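Local coordinates for protein trichothecene 3-O-acetyltransferase (Gibberella zeae, PDB 2RKV) that transfers an acetyl group from acetyl coenzyme A to the 3-hydroxyl of trichothecene mycotoxins, a BAHD-superfamily reaction that probably lowers their toxicity, at residues Phe234-Lys239 with Asp263-Phe268; Pro238-Glu243 with Thr444-Tyr449; Tyr413-Lys418 with Glu422-Leu427. All blocks are in the same frame, centred on the assembly; numbering follows the deposited sequence.

Interaction 1: residues Phe234-Lys239 with Asp263-Phe268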
# COMPACT_ATOMS: atom_id res chain seq x y z
N PHE A 234 -3.30 -14.34 -5.03
CA PHE A 234 -2.62 -15.63 -5.04
C PHE A 234 -2.00 -15.87 -3.67
O PHE A 234 -1.40 -14.99 -3.15
CB PHE A 234 -1.48 -15.61 -6.08
CG PHE A 234 -1.96 -15.46 -7.49
CD1 PHE A 234 -2.11 -14.24 -8.08
CD2 PHE A 234 -2.22 -16.58 -8.25
CE1 PHE A 234 -2.53 -14.15 -9.35
CE2 PHE A 234 -2.64 -16.47 -9.54
CZ PHE A 234 -2.83 -15.29 -10.08
N THR A 235 -2.13 -17.02 -3.09
CA THR A 235 -1.52 -17.31 -1.80
C THR A 235 -0.28 -18.19 -1.97
O THR A 235 -0.19 -18.93 -2.89
CB THR A 235 -2.53 -18.01 -0.87
OG1 THR A 235 -2.95 -19.24 -1.46
CG2 THR A 235 -3.82 -17.20 -0.79
N PHE A 236 0.62 -17.96 -1.06
CA PHE A 236 1.85 -18.69 -0.97
C PHE A 236 1.97 -19.22 0.45
O PHE A 236 2.02 -18.48 1.37
CB PHE A 236 3.06 -17.80 -1.32
CG PHE A 236 3.06 -17.28 -2.73
CD1 PHE A 236 2.30 -16.20 -3.09
CD2 PHE A 236 3.80 -17.87 -3.69
CE1 PHE A 236 2.29 -15.75 -4.35
CE2 PHE A 236 3.77 -17.42 -4.96
CZ PHE A 236 3.01 -16.36 -5.28
N SER A 237 1.99 -20.53 0.58
CA SER A 237 2.05 -21.18 1.89
C SER A 237 3.37 -20.86 2.59
O SER A 237 4.33 -20.46 1.92
CB SER A 237 1.87 -22.70 1.74
OG SER A 237 3.00 -23.29 1.13
N PRO A 238 3.43 -21.01 3.93
CA PRO A 238 4.72 -20.82 4.62
C PRO A 238 5.83 -21.68 4.00
O PRO A 238 6.97 -21.20 3.87
CB PRO A 238 4.42 -21.27 6.05
CG PRO A 238 2.94 -21.01 6.21
CD PRO A 238 2.34 -21.33 4.88
N LYS A 239 5.49 -22.91 3.61
CA LYS A 239 6.48 -23.80 3.00
C LYS A 239 6.92 -23.29 1.62
O LYS A 239 8.11 -23.28 1.31
CB LYS A 239 5.94 -25.24 2.91
CG LYS A 239 7.00 -26.28 2.60
CD LYS A 239 6.45 -27.71 2.70
N ASP A 263 12.25 -10.33 -0.70
CA ASP A 263 13.07 -10.28 -1.93
C ASP A 263 12.77 -11.45 -2.87
O ASP A 263 12.60 -11.28 -4.08
CB ASP A 263 14.56 -10.38 -1.60
CG ASP A 263 15.13 -9.14 -0.92
OD1 ASP A 263 14.49 -8.06 -0.92
OD2 ASP A 263 16.24 -9.28 -0.37
N ALA A 264 12.73 -12.65 -2.29
CA ALA A 264 12.58 -13.89 -3.06
C ALA A 264 11.22 -13.93 -3.77
O ALA A 264 11.14 -14.25 -4.96
CB ALA A 264 12.79 -15.10 -2.16
N LEU A 265 10.15 -13.60 -3.04
CA LEU A 265 8.83 -13.58 -3.66
C LEU A 265 8.73 -12.49 -4.72
O LEU A 265 8.17 -12.70 -5.80
CB LEU A 265 7.72 -13.40 -2.61
CG LEU A 265 6.30 -13.45 -3.20
CD1 LEU A 265 6.05 -14.69 -4.08
CD2 LEU A 265 5.21 -13.31 -2.13
N SER A 266 9.26 -11.31 -4.41
CA SER A 266 9.27 -10.21 -5.37
C SER A 266 9.99 -10.65 -6.67
O SER A 266 9.48 -10.43 -7.77
CB SER A 266 9.92 -8.96 -4.77
OG SER A 266 9.20 -8.52 -3.62
N ALA A 267 11.14 -11.30 -6.51
CA ALA A 267 11.94 -11.78 -7.65
C ALA A 267 11.19 -12.84 -8.46
O ALA A 267 11.21 -12.83 -9.70
CB ALA A 267 13.26 -12.34 -7.17
N PHE A 268 10.52 -13.75 -7.75
CA PHE A 268 9.77 -14.84 -8.36
C PHE A 268 8.63 -14.29 -9.22
O PHE A 268 8.34 -14.80 -10.30
CB PHE A 268 9.24 -15.78 -7.27
CG PHE A 268 8.45 -16.94 -7.79
CD1 PHE A 268 9.08 -18.01 -8.44
CD2 PHE A 268 7.07 -16.99 -7.61
CE1 PHE A 268 8.34 -19.09 -8.91
CE2 PHE A 268 6.31 -18.07 -8.08
CZ PHE A 268 6.96 -19.12 -8.74

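Interaction 2: residues Pro238-Glu243 with Thr444-Tyr449. Residues 445, 446, 447, 448, 449 of segment 444-449 come from a tag, linker or insertion.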
# COMPACT_ATOMS: atom_id res chain seq x y z
N PRO A 238 3.43 -21.01 3.93
CA PRO A 238 4.72 -20.82 4.62
C PRO A 238 5.83 -21.68 4.00
O PRO A 238 6.97 -21.20 3.87
CB PRO A 238 4.42 -21.27 6.05
CG PRO A 238 2.94 -21.01 6.21
CD PRO A 238 2.34 -21.33 4.88
N LYS A 239 5.49 -22.91 3.61
CA LYS A 239 6.48 -23.80 3.00
C LYS A 239 6.92 -23.29 1.62
O LYS A 239 8.11 -23.28 1.31
CB LYS A 239 5.94 -25.24 2.91
CG LYS A 239 7.00 -26.28 2.60
CD LYS A 239 6.45 -27.71 2.70
N ALA A 240 5.96 -22.84 0.81
CA ALA A 240 6.26 -22.24 -0.50
C ALA A 240 7.21 -21.06 -0.33
O ALA A 240 8.18 -20.92 -1.07
CB ALA A 240 4.99 -21.81 -1.22
N MET A 241 6.91 -20.21 0.65
CA MET A 241 7.75 -19.04 0.91
C MET A 241 9.18 -19.42 1.27
O MET A 241 10.14 -18.85 0.71
CB MET A 241 7.12 -18.17 2.01
CG MET A 241 5.83 -17.44 1.56
SD MET A 241 5.96 -16.46 0.04
CE MET A 241 7.09 -15.15 0.53
N SER A 242 9.34 -20.38 2.17
CA SER A 242 10.68 -20.81 2.61
C SER A 242 11.45 -21.49 1.47
O SER A 242 12.66 -21.34 1.37
CB SER A 242 10.60 -21.71 3.83
OG SER A 242 9.91 -22.91 3.55
N GLU A 243 10.73 -22.23 0.62
CA GLU A 243 11.35 -22.88 -0.55
C GLU A 243 11.81 -21.89 -1.62
O GLU A 243 12.85 -22.08 -2.25
CB GLU A 243 10.43 -23.96 -1.13
CG GLU A 243 10.32 -25.17 -0.20
CD GLU A 243 9.38 -26.24 -0.69
OE1 GLU A 243 9.01 -26.21 -1.87
OE2 GLU A 243 9.01 -27.12 0.12
N THR A 444 2.42 -22.06 -10.66
CA THR A 444 1.47 -22.79 -9.82
C THR A 444 2.12 -23.78 -8.85
O THR A 444 1.49 -24.23 -7.90
CB THR A 444 0.37 -23.50 -10.65
OG1 THR A 444 0.97 -24.49 -11.50
CG2 THR A 444 -0.40 -22.49 -11.49
N LYS A 445 3.39 -24.12 -9.10
CA LYS A 445 4.17 -24.91 -8.15
C LYS A 445 4.17 -24.23 -6.77
O LYS A 445 4.17 -24.91 -5.74
CB LYS A 445 5.60 -25.09 -8.67
CG LYS A 445 6.54 -25.86 -7.75
CD LYS A 445 7.92 -25.96 -8.40
CE LYS A 445 8.93 -26.64 -7.50
NZ LYS A 445 10.30 -26.55 -8.12
N TYR A 446 4.15 -22.90 -6.77
CA TYR A 446 4.22 -22.12 -5.53
C TYR A 446 2.95 -21.32 -5.25
O TYR A 446 2.57 -21.14 -4.09
CB TYR A 446 5.40 -21.14 -5.59
CG TYR A 446 6.76 -21.81 -5.62
CD1 TYR A 446 7.39 -22.11 -6.83
CD2 TYR A 446 7.42 -22.12 -4.43
CE1 TYR A 446 8.64 -22.72 -6.86
CE2 TYR A 446 8.68 -22.73 -4.45
CZ TYR A 446 9.28 -23.02 -5.66
OH TYR A 446 10.52 -23.63 -5.69
N ALA A 447 2.31 -20.83 -6.31
CA ALA A 447 1.21 -19.87 -6.19
C ALA A 447 -0.15 -20.53 -6.32
O ALA A 447 -0.42 -21.24 -7.30
CB ALA A 447 1.37 -18.77 -7.21
N GLN A 448 -1.00 -20.32 -5.32
CA GLN A 448 -2.40 -20.83 -5.35
C GLN A 448 -3.31 -19.70 -5.73
O GLN A 448 -3.43 -18.71 -5.01
CB GLN A 448 -2.93 -21.44 -4.03
CG GLN A 448 -4.52 -21.70 -3.98
CD GLN A 448 -4.96 -22.90 -4.81
OE1 GLN A 448 -4.38 -23.98 -4.70
NE2 GLN A 448 -5.96 -22.70 -5.65
N TYR A 449 -3.98 -19.85 -6.87
CA TYR A 449 -4.95 -18.85 -7.31
C TYR A 449 -6.13 -18.78 -6.36
O TYR A 449 -6.73 -19.80 -6.01
CB TYR A 449 -5.44 -19.16 -8.72
CG TYR A 449 -6.56 -18.26 -9.19
CD1 TYR A 449 -6.29 -16.97 -9.67
CD2 TYR A 449 -7.89 -18.69 -9.15
CE1 TYR A 449 -7.32 -16.13 -10.10
CE2 TYR A 449 -8.92 -17.87 -9.57
CZ TYR A 449 -8.64 -16.60 -10.05
OH TYR A 449 -9.68 -15.80 -10.46
O HOH W 1 10.40 -26.10 -4.19

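Interaction 3: residues Tyr413-Lys418 with Glu422-Leu427. With ZBA (12,13-Epoxytrichothec-9-ene-3,4,8,15-tetrol-4,15-diacetate-8-isovalerate), chain D.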
# COMPACT_ATOMS: atom_id res chain seq x y z
N TYR A 413 0.44 -5.84 -4.89
CA TYR A 413 0.63 -5.70 -3.44
C TYR A 413 0.93 -7.03 -2.77
O TYR A 413 0.47 -8.09 -3.24
CB TYR A 413 -0.62 -5.11 -2.77
CG TYR A 413 -0.98 -3.74 -3.29
CD1 TYR A 413 -1.91 -3.59 -4.32
CD2 TYR A 413 -0.38 -2.60 -2.77
CE1 TYR A 413 -2.23 -2.32 -4.82
CE2 TYR A 413 -0.69 -1.33 -3.26
CZ TYR A 413 -1.63 -1.20 -4.28
OH TYR A 413 -1.93 0.06 -4.76
N PHE A 414 1.69 -6.99 -1.68
CA PHE A 414 1.69 -8.10 -0.72
C PHE A 414 0.84 -7.67 0.47
O PHE A 414 1.03 -6.57 1.00
CB PHE A 414 3.08 -8.46 -0.20
CG PHE A 414 4.05 -8.96 -1.26
CD1 PHE A 414 3.61 -9.38 -2.50
CD2 PHE A 414 5.41 -9.01 -0.97
CE1 PHE A 414 4.52 -9.85 -3.46
CE2 PHE A 414 6.33 -9.47 -1.93
CZ PHE A 414 5.87 -9.88 -3.17
N MET A 415 -0.07 -8.53 0.90
CA MET A 415 -0.85 -8.27 2.10
C MET A 415 0.02 -8.39 3.35
O MET A 415 1.12 -8.95 3.29
CB MET A 415 -2.01 -9.27 2.19
CG MET A 415 -3.01 -9.19 1.02
SD MET A 415 -3.72 -7.53 0.80
CE MET A 415 -2.68 -6.87 -0.51
N PRO A 416 -0.45 -7.84 4.49
CA PRO A 416 0.24 -8.15 5.73
C PRO A 416 0.34 -9.68 5.90
O PRO A 416 -0.63 -10.39 5.68
CB PRO A 416 -0.64 -7.50 6.81
CG PRO A 416 -1.35 -6.39 6.08
CD PRO A 416 -1.59 -6.92 4.69
N LYS A 417 1.54 -10.16 6.23
CA LYS A 417 1.81 -11.58 6.36
C LYS A 417 0.90 -12.20 7.42
O LYS A 417 0.77 -11.66 8.52
CB LYS A 417 3.29 -11.77 6.74
CG LYS A 417 3.78 -13.19 6.72
CD LYS A 417 5.16 -13.30 7.41
CE LYS A 417 5.01 -13.54 8.92
NZ LYS A 417 4.92 -12.26 9.68
N LYS A 418 0.26 -13.33 7.10
CA LYS A 418 -0.52 -14.07 8.09
C LYS A 418 0.47 -14.53 9.17
O LYS A 418 1.61 -14.86 8.85
CB LYS A 418 -1.25 -15.25 7.44
CG LYS A 418 -2.29 -15.94 8.32
CD LYS A 418 -3.10 -16.97 7.56
CE LYS A 418 -4.16 -17.60 8.47
NZ LYS A 418 -4.85 -18.75 7.83
N GLU A 422 2.04 -17.33 5.94
CA GLU A 422 1.37 -17.32 4.64
C GLU A 422 1.37 -15.92 4.03
O GLU A 422 1.02 -14.93 4.70
CB GLU A 422 -0.06 -17.86 4.76
CG GLU A 422 -0.84 -17.86 3.46
CD GLU A 422 -2.29 -18.27 3.66
OE1 GLU A 422 -3.17 -17.38 3.64
OE2 GLU A 422 -2.54 -19.48 3.86
N PHE A 423 1.78 -15.85 2.77
CA PHE A 423 1.73 -14.60 2.00
C PHE A 423 0.52 -14.59 1.07
O PHE A 423 0.09 -15.64 0.57
CB PHE A 423 2.98 -14.41 1.15
CG PHE A 423 4.09 -13.65 1.84
CD1 PHE A 423 4.66 -14.12 3.03
CD2 PHE A 423 4.59 -12.47 1.28
CE1 PHE A 423 5.71 -13.42 3.65
CE2 PHE A 423 5.64 -11.77 1.90
CZ PHE A 423 6.19 -12.24 3.08
N CYS A 424 0.01 -13.39 0.83
CA CYS A 424 -1.04 -13.19 -0.17
C CYS A 424 -0.62 -12.05 -1.07
O CYS A 424 -0.43 -10.92 -0.61
CB CYS A 424 -2.37 -12.88 0.50
SG CYS A 424 -3.71 -12.56 -0.69
N ALA A 425 -0.44 -12.35 -2.35
CA ALA A 425 -0.08 -11.33 -3.34
C ALA A 425 -1.28 -10.94 -4.19
O ALA A 425 -1.96 -11.81 -4.75
CB ALA A 425 1.09 -11.81 -4.22
N ALA A 426 -1.55 -9.63 -4.28
CA ALA A 426 -2.55 -9.11 -5.22
C ALA A 426 -1.88 -8.67 -6.51
O ALA A 426 -1.01 -7.80 -6.50
CB ALA A 426 -3.32 -7.95 -4.60
N LEU A 427 -2.27 -9.28 -7.63
CA LEU A 427 -1.69 -8.96 -8.94
C LEU A 427 -2.75 -8.40 -9.87
O LEU A 427 -3.85 -8.94 -9.95
CB LEU A 427 -1.09 -10.22 -9.58
CG LEU A 427 0.33 -10.60 -9.18
CD1 LEU A 427 0.48 -10.92 -7.69
CD2 LEU A 427 0.78 -11.79 -10.01
O18 ZBA D . -0.51 3.50 -10.05
C44 ZBA D . -1.01 4.38 -9.48
C45 ZBA D . -1.55 5.62 -10.07
C46 ZBA D . -3.01 5.61 -10.12
C48 ZBA D . -3.48 4.49 -10.90
C47 ZBA D . -3.69 6.76 -10.79
O17 ZBA D . -1.18 4.33 -8.15
C31 ZBA D . -0.93 3.12 -7.41
C30 ZBA D . 0.51 2.98 -7.03
C32 ZBA D . -1.88 3.15 -6.27
C39 ZBA D . -3.33 3.14 -6.67
C33 ZBA D . -1.47 3.22 -5.04
C34 ZBA D . -0.04 3.25 -4.63
O10 ZBA D . 0.25 1.89 -4.27
C29 ZBA D . 0.93 3.69 -5.74
C38 ZBA D . 0.81 5.20 -5.92
O12 ZBA D . 1.15 5.57 -7.25
C40 ZBA D . 1.82 6.68 -7.50
C41 ZBA D . 2.03 6.84 -8.99
O13 ZBA D . 2.22 7.43 -6.74
C28 ZBA D . 2.41 3.31 -5.31
C37 ZBA D . 3.50 3.84 -6.27
C35 ZBA D . 2.45 1.80 -5.14
C25 ZBA D . 1.58 1.60 -3.95
C36 ZBA D . 2.95 0.79 -6.04
O11 ZBA D . 3.77 1.27 -4.99
C27 ZBA D . 2.65 3.74 -3.83
C26 ZBA D . 2.17 2.57 -2.98
O16 ZBA D . 1.27 2.95 -1.98
O14 ZBA D . 4.08 3.83 -3.68
C42 ZBA D . 4.73 4.59 -2.81
O15 ZBA D . 5.92 4.61 -2.74
C43 ZBA D . 3.82 5.31 -1.96
O HOH W 2 1.59 -11.49 2.26
O HOH W 3 -1.35 -12.59 4.11
O HOH W 4 -2.90 -20.26 6.62

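Interaction 1: residues Phe234-Lys239 with Asp263-Phe268
The ring of Phe-236 has the Leu-265 methyl CD1 over one face and the ring of Phe-268 at its rim. CD1 sits above the middle of the six carbons, 3.7 Å from the Phe-236 centroid and only 13° off the ring normal, which makes this a well-centred CH-pi contact. At the edge, close to the plane of Phe-236, its CE2 meets CE2 of Phe-268 at 4.1 Å; seen from Phe-268 the approach is oblique. The two helix residues stand three positions apart, so both project from the same side of helix 261-277. In each, CG is anti to the backbone N (chi1 -177° for Leu-265), and this extended setting carries the methyl and the ring well clear of the helix backbone, across the gap of 9.1 Å between the CA atoms of Phe-236 and Leu-265. All three side chains are buried, and the contact is wholly apolar. Met-241 of helix 238-249 touches both Phe-236 and Leu-265, while Phe-268 meets the ring of Tyr-446 edge-to-face. Right after Phe-236, Ser-237 is the N-cap of helix 238-249, its OG bonding to Ala-240 N. The whole illustrates a helix laid on a sheet, here helix 261-277 against strand 229-236 of the seven-stranded mixed sheet, as in the layered alpha/beta architecture of BAHD acyltransferases.

Interaction 2: residues Pro238-Glu243 with Thr444-Tyr449
Ala-240 and Glu-243, one turn apart on helix 238-249, both meet the aromatic ring of Tyr-446, and two kinds of interaction cross the contact. Tyr-446 belongs, with the rest of residues 445-449, to an insertion into the natural sequence.

The first kind is van der Waals contact. Its closest approach is that of the Ala-240 carbonyl O, which comes obliquely to within 3.6 Å of Tyr-446 CD2. The Ala-240 methyl lies 4.0 Å from Tyr-446 CD2 and 3.8 Å from the Tyr-446 carbonyl O, so it touches both ring and backbone. Here the main chains come close, with the CA atoms of Ala-240 and Tyr-446 5.4 Å apart. Glu-243 comes to the rim of the ring, its CB in the ring plane and 3.9 Å from Tyr-446 CE2. With CG anti to the carbonyl carbon (chi1 -66°), the tyrosine ring turns alongside the helix, although its CB does not point there.

The second kind is solvent-mediated. A water donates to Glu-243 OE1 at 2.7 Å and also bonds to Tyr-446 OH at 2.9 Å, tying the far end of the ring to the carboxylate. OE1 is also bonded to N1 of a morpholine buffer molecule, probably from the crystallisation liquor.

Within the helix itself, Ser-242 OG donates to Lys-239 O at 2.9 Å, tilted 27° from the carbonyl plane, and that oxygen also accepts the helical bond from Glu-243 N.

The contact is thus mixed: CD2 and CE2 of the phenol rest against the Ala-240 methyl, its carbonyl oxygen and Glu-243 CB, whereas the hydroxyl is joined to an exposed acid through water, an attachment that probably tolerates small shifts of the glutamate.

Interaction 3: residues Tyr413-Lys418 with Glu422-Leu427
Tyr-413 and Ala-426 form an antiparallel hydrogen-bonded pair, Phe-414 and Ala-425 the adjoining non-hydrogen-bonded one, and Met-415 N then reaches Cys-424 O at 2.8 Å in an almost straight bond (177°). Beyond it the register slips by one residue: a water accepts from Cys-424 N and donates to Met-415 O, and direct pairing resumes where Lys-418 N bonds to Glu-422 O.

Among the side chains, Phe-414 and Phe-423 make an offset edge-to-face pair, the edge of Phe-423 directed at the face of Phe-414, with planes at 76° and centroids 5.9 Å apart. Lys-417 runs its CG obliquely against the Phe-423 ring, 3.6 Å from CE1. Past the strand end, Met-415 bends so that its CG lies 3.8 Å from Cys-424 CB. Lys-418 and Glu-422 are both extended but do not form a direct ion pair; a water joins Lys-418 NZ to Glu-422 OE2.

Tyr-413 turns outward from the hairpin, CG anti to its carbonyl carbon (chi1 -60°), and its OH donates to the ring oxygen O10 of the bound T-2 toxin at 2.9 Å, approaching with O10 near the plane of the phenol. His-156 NE2 holds the same toxin. This is a beta hairpin, strands 411-414 and 423-430, which contributes Tyr-413 to the trichothecene pocket.

The three contacts form one continuous patch of the seven-stranded sheet and its helices. Interactions 1 and 2 have centres 6 Å apart and share Pro-238 and Lys-239; Phe-236 joins them, its CZ lying 3.5 Å from the CB of Ala-447. Strand pairing links interactions 1 and 3, whose centres are 9 Å apart, with Phe-236 N 2.9 Å from Phe-423 O, while Leu-265 CD2 packs 3.6 Å from Phe-423 CD2. Interactions 2 and 3 are more distant, 12 Å between centres, yet Met-241 CE still reaches Phe-423 CG. Closeness to the ligands grows toward 413-427: the Leu-265 side chain is about 10 Å from coenzyme A, that of Phe-414 about 7 Å.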